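Local coordinates for protein GlcNAc-alpha-1,4-Gal-releasing endo-beta-galactosidase (Clostridium perfringens, PDB 1UPS) that is a calcium-binding glycoside hydrolase, probably cleaving internal beta-galactosidic links to release GlcNAc-alpha-1,4-Gal from glycan chains, at residues R45-T49 with W121-T125; Y52-W56 with K103-F109. All coordinates share one frame; numbering follows the deposited sequence. Where two conformers were deposited one is given.

Contact 1: R45-T49 with W121-T125; sequences REKWT and WRGYT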
ATOM      1  N   ARG A  45      -7.747  25.589   6.796  1.00 15.90           N
ATOM      2  CA  ARG A  45      -8.886  24.997   7.495  1.00 17.03           C
ATOM      3  C   ARG A  45     -10.056  24.644   6.568  1.00 16.83           C
ATOM      4  O   ARG A  45     -11.076  24.092   7.006  1.00 16.89           O
ATOM      5  CB  ARG A  45      -9.308  25.892   8.666  1.00 18.02           C
ATOM      6  CG  ARG A  45      -8.203  25.979   9.714  1.00 20.35           C
ATOM      7  CD  ARG A  45      -8.624  26.541  11.048  1.00 25.34           C
ATOM      8  NE  ARG A  45      -7.487  26.600  11.970  1.00 28.61           N
ATOM      9  CZ  ARG A  45      -7.100  25.593  12.758  1.00 29.19           C
ATOM     10  NH1 ARG A  45      -7.766  24.440  12.757  1.00 29.12           N
ATOM     11  NH2 ARG A  45      -6.052  25.746  13.564  1.00 28.68           N
ATOM     12  N   GLU A  46      -9.902  24.950   5.284  1.00 16.47           N
ATOM     13  CA  GLU A  46     -10.840  24.454   4.289  1.00 16.44           C
ATOM     14  C   GLU A  46     -10.488  23.019   3.892  1.00 15.52           C
ATOM     15  O   GLU A  46     -11.303  22.327   3.273  1.00 15.64           O
ATOM     16  CB  GLU A  46     -10.883  25.382   3.057  1.00 16.96           C
ATOM     17  CG  GLU A  46     -11.589  26.720   3.298  0.65 19.98           C
ATOM     18  CD  GLU A  46     -13.018  26.576   3.810  0.65 24.46           C
ATOM     19  OE1 GLU A  46     -13.373  27.274   4.789  0.65 26.24           O
ATOM     20  OE2 GLU A  46     -13.798  25.777   3.237  0.65 26.80           O
ATOM     21  N   LYS A  47      -9.291  22.559   4.261  1.00 13.96           N
ATOM     22  CA  LYS A  47      -8.828  21.209   3.888  1.00 13.41           C
ATOM     23  C   LYS A  47      -8.664  20.272   5.087  1.00 12.85           C
ATOM     24  O   LYS A  47      -8.890  19.056   4.970  1.00 13.00           O
ATOM     25  CB  LYS A  47      -7.489  21.302   3.140  1.00 13.50           C
ATOM     26  CG  LYS A  47      -7.572  22.078   1.838  1.00 13.99           C
ATOM     27  CD  LYS A  47      -6.233  22.208   1.126  1.00 15.05           C
ATOM     28  CE  LYS A  47      -6.455  22.925  -0.238  1.00 16.86           C
ATOM     29  NZ  LYS A  47      -5.199  23.417  -0.852  1.00 20.64           N
ATOM     30  N   TRP A  48      -8.253  20.840   6.224  1.00 12.35           N
ATOM     31  CA  TRP A  48      -7.851  20.054   7.403  1.00 11.87           C
ATOM     32  C   TRP A  48      -8.472  20.552   8.699  1.00 12.28           C
ATOM     33  O   TRP A  48      -8.675  21.769   8.889  1.00 12.11           O
ATOM     34  CB  TRP A  48      -6.318  20.101   7.593  1.00 11.85           C
ATOM     35  CG  TRP A  48      -5.552  19.674   6.389  1.00 11.97           C
ATOM     36  CD1 TRP A  48      -4.947  20.490   5.469  1.00 12.67           C
ATOM     37  CD2 TRP A  48      -5.324  18.331   5.950  1.00 12.47           C
ATOM     38  NE1 TRP A  48      -4.341  19.731   4.493  1.00 13.64           N
ATOM     39  CE2 TRP A  48      -4.576  18.405   4.748  1.00 12.23           C
ATOM     40  CE3 TRP A  48      -5.685  17.063   6.447  1.00 13.51           C
ATOM     41  CZ2 TRP A  48      -4.155  17.266   4.047  1.00 12.76           C
ATOM     42  CZ3 TRP A  48      -5.273  15.920   5.745  1.00 15.45           C
ATOM     43  CH2 TRP A  48      -4.523  16.036   4.546  1.00 12.90           C
ATOM     44  N   THR A  49      -8.718  19.609   9.604  1.00 12.19           N
ATOM     45  CA  THR A  49      -8.872  19.933  11.010  1.00 12.64           C
ATOM     46  C   THR A  49      -7.643  19.456  11.800  1.00 12.83           C
ATOM     47  O   THR A  49      -7.002  18.472  11.420  1.00 12.85           O
ATOM     48  CB  THR A  49     -10.207  19.385  11.568  1.00 12.59           C
ATOM     49  OG1 THR A  49     -10.382  19.861  12.912  1.00 13.73           O
ATOM     50  CG2 THR A  49     -10.226  17.835  11.683  1.00 13.85           C
ATOM     51  N   TRP A 121     -18.183  17.407   8.547  1.00 13.60           N
ATOM     52  CA  TRP A 121     -17.387  18.283   7.689  1.00 13.52           C
ATOM     53  C   TRP A 121     -16.386  17.450   6.876  1.00 13.25           C
ATOM     54  O   TRP A 121     -15.790  16.495   7.390  1.00 12.57           O
ATOM     55  CB  TRP A 121     -16.686  19.368   8.539  1.00 13.60           C
ATOM     56  CG  TRP A 121     -15.652  20.156   7.772  1.00 13.67           C
ATOM     57  CD1 TRP A 121     -15.852  21.288   7.013  1.00 16.32           C
ATOM     58  CD2 TRP A 121     -14.259  19.857   7.684  1.00 14.76           C
ATOM     59  NE1 TRP A 121     -14.663  21.698   6.454  1.00 16.56           N
ATOM     60  CE2 TRP A 121     -13.666  20.836   6.848  1.00 15.97           C
ATOM     61  CE3 TRP A 121     -13.438  18.858   8.242  1.00 12.73           C
ATOM     62  CZ2 TRP A 121     -12.289  20.853   6.566  1.00 14.18           C
ATOM     63  CZ3 TRP A 121     -12.074  18.854   7.933  1.00 13.89           C
ATOM     64  CH2 TRP A 121     -11.515  19.854   7.109  1.00 14.72           C
ATOM     65  N   ARG A 122     -16.225  17.795   5.599  1.00 12.88           N
ATOM     66  CA  ARG A 122     -15.370  17.028   4.707  1.00 12.61           C
ATOM     67  C   ARG A 122     -14.448  17.983   3.962  1.00 13.56           C
ATOM     68  O   ARG A 122     -14.878  18.672   3.015  1.00 13.74           O
ATOM     69  CB  ARG A 122     -16.198  16.184   3.716  1.00 12.77           C
ATOM     70  CG  ARG A 122     -17.274  15.304   4.389  1.00 12.22           C
ATOM     71  CD  ARG A 122     -18.226  14.659   3.415  1.00 12.84           C
ATOM     72  NE  ARG A 122     -17.692  13.488   2.715  1.00 13.94           N
ATOM     73  CZ  ARG A 122     -17.993  12.227   3.024  1.00 12.99           C
ATOM     74  NH1 ARG A 122     -17.500  11.230   2.299  1.00 14.54           N
ATOM     75  NH2 ARG A 122     -18.778  11.960   4.072  1.00 13.37           N
ATOM     76  N   GLY A 123     -13.196  18.037   4.415  1.00 12.88           N
ATOM     77  CA  GLY A 123     -12.149  18.805   3.752  1.00 12.01           C
ATOM     78  C   GLY A 123     -11.774  18.182   2.423  1.00 12.42           C
ATOM     79  O   GLY A 123     -11.763  18.859   1.374  1.00 12.40           O
ATOM     80  N   TYR A 124     -11.460  16.889   2.459  1.00 11.42           N
ATOM     81  CA  TYR A 124     -11.227  16.109   1.251  1.00 12.08           C
ATOM     82  C   TYR A 124     -11.527  14.637   1.484  1.00 11.98           C
ATOM     83  O   TYR A 124     -10.833  13.964   2.252  1.00 11.51           O
ATOM     84  CB  TYR A 124      -9.784  16.263   0.737  1.00 11.96           C
ATOM     85  CG  TYR A 124      -9.581  15.576  -0.606  1.00 13.69           C
ATOM     86  CD1 TYR A 124     -10.222  16.054  -1.755  1.00 13.16           C
ATOM     87  CD2 TYR A 124      -8.769  14.438  -0.722  1.00 14.24           C
ATOM     88  CE1 TYR A 124     -10.052  15.423  -2.988  1.00 14.07           C
ATOM     89  CE2 TYR A 124      -8.605  13.784  -1.949  1.00 13.33           C
ATOM     90  CZ  TYR A 124      -9.248  14.297  -3.077  1.00 14.34           C
ATOM     91  OH  TYR A 124      -9.093  13.685  -4.296  1.00 14.65           O
ATOM     92  N   THR A 125     -12.572  14.150   0.828  1.00 12.07           N
ATOM     93  CA  THR A 125     -12.886  12.728   0.837  1.00 12.23           C
ATOM     94  C   THR A 125     -13.080  12.305  -0.611  1.00 12.34           C
ATOM     95  O   THR A 125     -13.736  13.024  -1.391  1.00 13.34           O
ATOM     96  CB  THR A 125     -14.191  12.448   1.621  1.00 12.17           C
ATOM     97  OG1 THR A 125     -15.235  13.281   1.103  1.00 12.68           O
ATOM     98  CG2 THR A 125     -14.063  12.882   3.113  1.00 11.56           C
TER
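Trp121 brings the benzene end of its indole up to the backbone of Arg45-Thr49, with Glu46 C and Trp48 N at its edge, joining a loop to the end of strand 121-122 and the turn after it, at the surface of the family 16 glycoside hydrolase domain, a beta-sandwich of the concanavalin clan. Its CG stands anti to the backbone N (chi1 170°), which carries the ring across to segment 45-49. CZ2 lies 3.5 Å from Arg45 O, while CH2 meets Lys47 O and, at 3.5 Å, Trp48 C. Thr49 adds the one side-chain to side-chain touch, its CB 4.1 Å from Trp121 CZ3. Gly123 N sits over one face of the indole, offset toward the rim.

Most other side chains turn from the interface and hold each segment to the sandwich. Lys47 extends to bring NZ to Ser35 O, Trp48 is buried with NE1 bonded to Asp36, and Tyr124 bonds Asp33 through its OH and stacks on Phe34. Arg122 NE donates to Thr125 OG1 at 2.9 Å, the hydroxyl lying 20° out of the guanidinium plane; NH1 forms a salt bridge with Glu245, NH2 with Asp155 and Glu120. The backbones come closest at Lys47 and Gly123 (CA atoms 4.1 Å apart). Lys47 O, buried without a conventional partner, receives a CA-H...O contact from Gly123 CA at 3.5 Å, with 158° at the hydrogen.

Contact 2: Y52-W56 with K103-F109; sequences YLPHW and KSWIHNF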
ATOM      1  N   TYR A  52      -7.416  15.055  16.470  1.00 12.94           N
ATOM      2  CA  TYR A  52      -7.340  13.636  16.173  1.00 12.39           C
ATOM      3  C   TYR A  52      -8.665  12.980  16.618  1.00 12.18           C
ATOM      4  O   TYR A  52      -8.981  12.989  17.804  1.00 11.93           O
ATOM      5  CB  TYR A  52      -6.119  13.032  16.910  1.00 12.51           C
ATOM      6  CG  TYR A  52      -5.883  11.546  16.666  1.00 12.81           C
ATOM      7  CD1 TYR A  52      -6.259  10.941  15.461  1.00 11.55           C
ATOM      8  CD2 TYR A  52      -5.268  10.753  17.642  1.00 14.70           C
ATOM      9  CE1 TYR A  52      -6.045   9.548  15.246  1.00 12.68           C
ATOM     10  CE2 TYR A  52      -5.038   9.380  17.439  1.00 16.06           C
ATOM     11  CZ  TYR A  52      -5.432   8.790  16.240  1.00 14.90           C
ATOM     12  OH  TYR A  52      -5.225   7.435  16.063  1.00 15.77           O
ATOM     13  N   LEU A  53      -9.445  12.444  15.670  1.00 11.21           N
ATOM     14  CA  LEU A  53     -10.706  11.713  15.987  1.00 11.96           C
ATOM     15  C   LEU A  53     -11.457  12.252  17.226  1.00 11.80           C
ATOM     16  O   LEU A  53     -11.744  11.500  18.166  1.00 11.20           O
ATOM     17  CB  LEU A  53     -10.451  10.203  16.127  1.00 11.76           C
ATOM     18  CG  LEU A  53      -9.780   9.534  14.920  1.00 12.86           C
ATOM     19  CD1 LEU A  53      -9.308   8.110  15.271  1.00 13.76           C
ATOM     20  CD2 LEU A  53     -10.720   9.513  13.706  1.00 13.11           C
ATOM     21  N   PRO A  54     -11.774  13.550  17.222  1.00 11.81           N
ATOM     22  CA  PRO A  54     -12.284  14.214  18.438  1.00 12.08           C
ATOM     23  C   PRO A  54     -13.637  13.693  18.945  1.00 12.57           C
ATOM     24  O   PRO A  54     -13.950  13.895  20.123  1.00 12.69           O
ATOM     25  CB  PRO A  54     -12.356  15.687  18.036  1.00 12.66           C
ATOM     26  CG  PRO A  54     -12.492  15.673  16.520  1.00 12.15           C
ATOM     27  CD  PRO A  54     -11.646  14.488  16.089  1.00 11.79           C
ATOM     28  N   HIS A  55     -14.400  13.009  18.095  1.00 11.82           N
ATOM     29  CA  HIS A  55     -15.678  12.411  18.516  1.00 12.75           C
ATOM     30  C   HIS A  55     -15.539  11.309  19.575  1.00 12.93           C
ATOM     31  O   HIS A  55     -16.532  10.970  20.246  1.00 13.68           O
ATOM     32  CB  HIS A  55     -16.433  11.862  17.306  1.00 11.92           C
ATOM     33  CG  HIS A  55     -15.612  10.952  16.450  1.00 11.77           C
ATOM     34  ND1 HIS A  55     -14.637  11.417  15.598  1.00 11.97           N
ATOM     35  CD2 HIS A  55     -15.606   9.603  16.332  1.00 11.24           C
ATOM     36  CE1 HIS A  55     -14.075  10.397  14.974  1.00 10.85           C
ATOM     37  NE2 HIS A  55     -14.644   9.283  15.399  1.00 11.03           N
ATOM     38  N   TRP A  56     -14.337  10.744  19.745  1.00 12.95           N
ATOM     39  CA  TRP A  56     -14.150   9.698  20.770  1.00 13.25           C
ATOM     40  C   TRP A  56     -13.922  10.260  22.175  1.00 14.71           C
ATOM     41  O   TRP A  56     -14.016   9.528  23.146  1.00 15.79           O
ATOM     42  CB  TRP A  56     -13.021   8.714  20.426  1.00 13.20           C
ATOM     43  CG  TRP A  56     -13.248   7.956  19.143  1.00 12.21           C
ATOM     44  CD1 TRP A  56     -12.353   7.793  18.116  1.00 12.81           C
ATOM     45  CD2 TRP A  56     -14.445   7.269  18.749  1.00 11.84           C
ATOM     46  NE1 TRP A  56     -12.923   7.051  17.110  1.00 12.81           N
ATOM     47  CE2 TRP A  56     -14.206   6.714  17.467  1.00 11.74           C
ATOM     48  CE3 TRP A  56     -15.709   7.068  19.348  1.00 12.81           C
ATOM     49  CZ2 TRP A  56     -15.181   5.993  16.759  1.00 10.98           C
ATOM     50  CZ3 TRP A  56     -16.680   6.330  18.660  1.00 12.80           C
ATOM     51  CH2 TRP A  56     -16.409   5.807  17.360  1.00 10.98           C
ATOM     52  N   LYS A 103     -16.207  13.780  11.492  1.00 11.88           N
ATOM     53  CA  LYS A 103     -17.461  13.065  11.303  1.00 11.91           C
ATOM     54  C   LYS A 103     -17.676  12.076  12.445  1.00 12.03           C
ATOM     55  O   LYS A 103     -16.733  11.399  12.860  1.00 11.35           O
ATOM     56  CB  LYS A 103     -17.471  12.339   9.935  1.00 11.55           C
ATOM     57  CG  LYS A 103     -18.840  11.737   9.543  1.00 11.42           C
ATOM     58  CD  LYS A 103     -18.826  11.282   8.080  1.00 11.35           C
ATOM     59  CE  LYS A 103     -20.190  10.765   7.584  1.00 14.50           C
ATOM     60  NZ  LYS A 103     -20.415   9.344   7.957  1.00 15.70           N
ATOM     61  N   SER A 104     -18.917  11.994  12.933  1.00 12.06           N
ATOM     62  CA  SER A 104     -19.266  11.072  14.019  1.00 12.13           C
ATOM     63  C   SER A 104     -18.918   9.619  13.669  1.00 11.57           C
ATOM     64  O   SER A 104     -19.015   9.214  12.508  1.00 11.00           O
ATOM     65  CB  SER A 104     -20.769  11.145  14.332  1.00 12.62           C
ATOM     66  OG  SER A 104     -21.107  12.353  14.991  1.00 14.09           O
ATOM     67  N   TRP A 105     -18.539   8.849  14.693  1.00 11.42           N
ATOM     68  CA  TRP A 105     -18.390   7.390  14.626  1.00 10.44           C
ATOM     69  C   TRP A 105     -17.197   6.865  13.806  1.00 10.34           C
ATOM     70  O   TRP A 105     -16.978   5.655  13.764  1.00 10.12           O
ATOM     71  CB  TRP A 105     -19.687   6.723  14.122  1.00 11.04           C
ATOM     72  CG  TRP A 105     -20.827   6.773  15.100  1.00 11.99           C
ATOM     73  CD1 TRP A 105     -21.974   7.507  14.998  1.00 13.45           C
ATOM     74  CD2 TRP A 105     -20.930   6.025  16.310  1.00 13.93           C
ATOM     75  NE1 TRP A 105     -22.785   7.268  16.083  1.00 14.66           N
ATOM     76  CE2 TRP A 105     -22.169   6.361  16.908  1.00 15.40           C
ATOM     77  CE3 TRP A 105     -20.098   5.105  16.959  1.00 14.19           C
ATOM     78  CZ2 TRP A 105     -22.595   5.808  18.127  1.00 16.37           C
ATOM     79  CZ3 TRP A 105     -20.523   4.551  18.180  1.00 15.38           C
ATOM     80  CH2 TRP A 105     -21.761   4.912  18.743  1.00 16.86           C
ATOM     81  N   ILE A 106     -16.410   7.753  13.202  1.00  9.75           N
ATOM     82  CA  ILE A 106     -15.347   7.283  12.299  1.00 10.11           C
ATOM     83  C   ILE A 106     -14.216   6.524  13.018  1.00 10.19           C
ATOM     84  O   ILE A 106     -13.633   7.031  13.985  1.00 10.05           O
ATOM     85  CB  ILE A 106     -14.757   8.434  11.453  1.00 10.00           C
ATOM     86  CG1 ILE A 106     -15.850   9.059  10.563  1.00 10.14           C
ATOM     87  CG2 ILE A 106     -13.606   7.879  10.583  1.00 10.17           C
ATOM     88  CD1 ILE A 106     -16.569   8.044   9.601  1.00  9.75           C
ATOM     89  N   HIS A 107     -13.905   5.328  12.515  1.00 11.16           N
ATOM     90  CA  HIS A 107     -12.719   4.563  12.950  1.00 11.34           C
ATOM     91  C   HIS A 107     -12.762   4.237  14.452  1.00 11.74           C
ATOM     92  O   HIS A 107     -11.960   4.759  15.268  1.00 11.44           O
ATOM     93  CB  HIS A 107     -11.400   5.266  12.571  1.00 11.38           C
ATOM     94  CG  HIS A 107     -10.190   4.415  12.827  1.00 10.93           C
ATOM     95  ND1 HIS A 107      -9.939   3.258  12.122  1.00 11.30           N
ATOM     96  CD2 HIS A 107      -9.193   4.530  13.736  1.00 11.11           C
ATOM     97  CE1 HIS A 107      -8.842   2.688  12.594  1.00 11.77           C
ATOM     98  NE2 HIS A 107      -8.359   3.452  13.560  1.00 11.96           N
ATOM     99  N   ASN A 108     -13.705   3.363  14.781  1.00 11.32           N
ATOM    100  CA  ASN A 108     -13.931   2.918  16.159  1.00 11.71           C
ATOM    101  C   ASN A 108     -12.969   1.807  16.573  1.00 12.11           C
ATOM    102  O   ASN A 108     -13.364   0.650  16.767  1.00 12.65           O
ATOM    103  CB  ASN A 108     -15.393   2.492  16.351  1.00 11.08           C
ATOM    104  CG  ASN A 108     -15.801   2.492  17.808  1.00 11.79           C
ATOM    105  OD1 ASN A 108     -14.973   2.785  18.683  1.00 10.50           O
ATOM    106  ND2 ASN A 108     -17.080   2.216  18.081  1.00 12.97           N
ATOM    107  N   PHE A 109     -11.694   2.168  16.705  1.00 12.40           N
ATOM    108  CA  PHE A 109     -10.639   1.193  16.982  1.00 14.25           C
ATOM    109  C   PHE A 109     -10.865   0.514  18.340  1.00 14.87           C
ATOM    110  O   PHE A 109     -10.456  -0.632  18.536  1.00 15.31           O
ATOM    111  CB  PHE A 109      -9.248   1.855  16.963  1.00 13.93           C
ATOM    112  CG  PHE A 109      -9.104   2.987  17.932  1.00 14.97           C
ATOM    113  CD1 PHE A 109      -8.645   2.765  19.241  1.00 17.88           C
ATOM    114  CD2 PHE A 109      -9.416   4.281  17.552  1.00 16.37           C
ATOM    115  CE1 PHE A 109      -8.531   3.825  20.145  1.00 18.62           C
ATOM    116  CE2 PHE A 109      -9.310   5.342  18.445  1.00 17.99           C
ATOM    117  CZ  PHE A 109      -8.862   5.113  19.752  1.00 20.16           C
TER
HETATM  118  O   HOH W   1     -14.076  13.541  13.636  1.00 18.19           O
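His55 and Trp56, side by side on a short 3-10 turn, reach into the loop 103-109 and meet at the carbonyl of Ile106. With CG between its backbone N and carbonyl carbon (chi1 52°), His55 brings its imidazole in edge-on: NE2 donates to Ile106 O at 2.8 Å, in the plane of both the ring and the carbonyl and on a lone pair. Lys103 O lies over one face of the ring and Leu53 O over the other, and a water joins ND1 to Lys103 N, so both ring nitrogens are engaged. Trp56 NE1 divides its hydrogen between Ile106 O (3.2 Å) and His107 O (3.1 Å), two weak, bent bonds.

The indole is sandwiched. His55 CD2 sits over the centre of one face, and the Asn108 amide covers the other at 22° to the ring plane, its CG 3.4 Å from Trp56 CH2; Asn108 ND2 is bonded to Thr112 O. The Trp105 side chain runs at about a right angle to that of Trp56, its CE3 3.8 Å from Trp56 CH2. At the pyrrole end Phe109 points its edge toward the Trp56 face, planes at 86°, in an offset T-shaped pair. Leu53 CD1 fills in at the edges of the His107 and Phe109 rings. Buried aromatic side chains thus clasp the type II beta turn Lys103-Ile106 and the inverse gamma turn centred on Asn108, joining two long loops of the GH16 beta-sandwich.

Both contacts draw on the same two chain regions, the loop between strands 30-36 and 66-70 and the region around strands 101-102 and 121-122, with centres 15 Å apart. Contact 1 is a surface contact and contact 2 a buried one, burying 225 and 410 Å² respectively. In contact 1 an indole leans on peptide groups, while polar side-chain ends find partners elsewhere; in contact 2 the imidazole N-H bonds a backbone carbonyl and the indole N-H makes weaker bonds to two, amid packed rings. Arg122 NH2 packs 4.0 Å from Lys103 CE, where the two contacts meet. The Lys47 side chain is about 11 Å from the bound calcium and about 7 Å from that of its ligand Glu37; contact 2 is remote from that site.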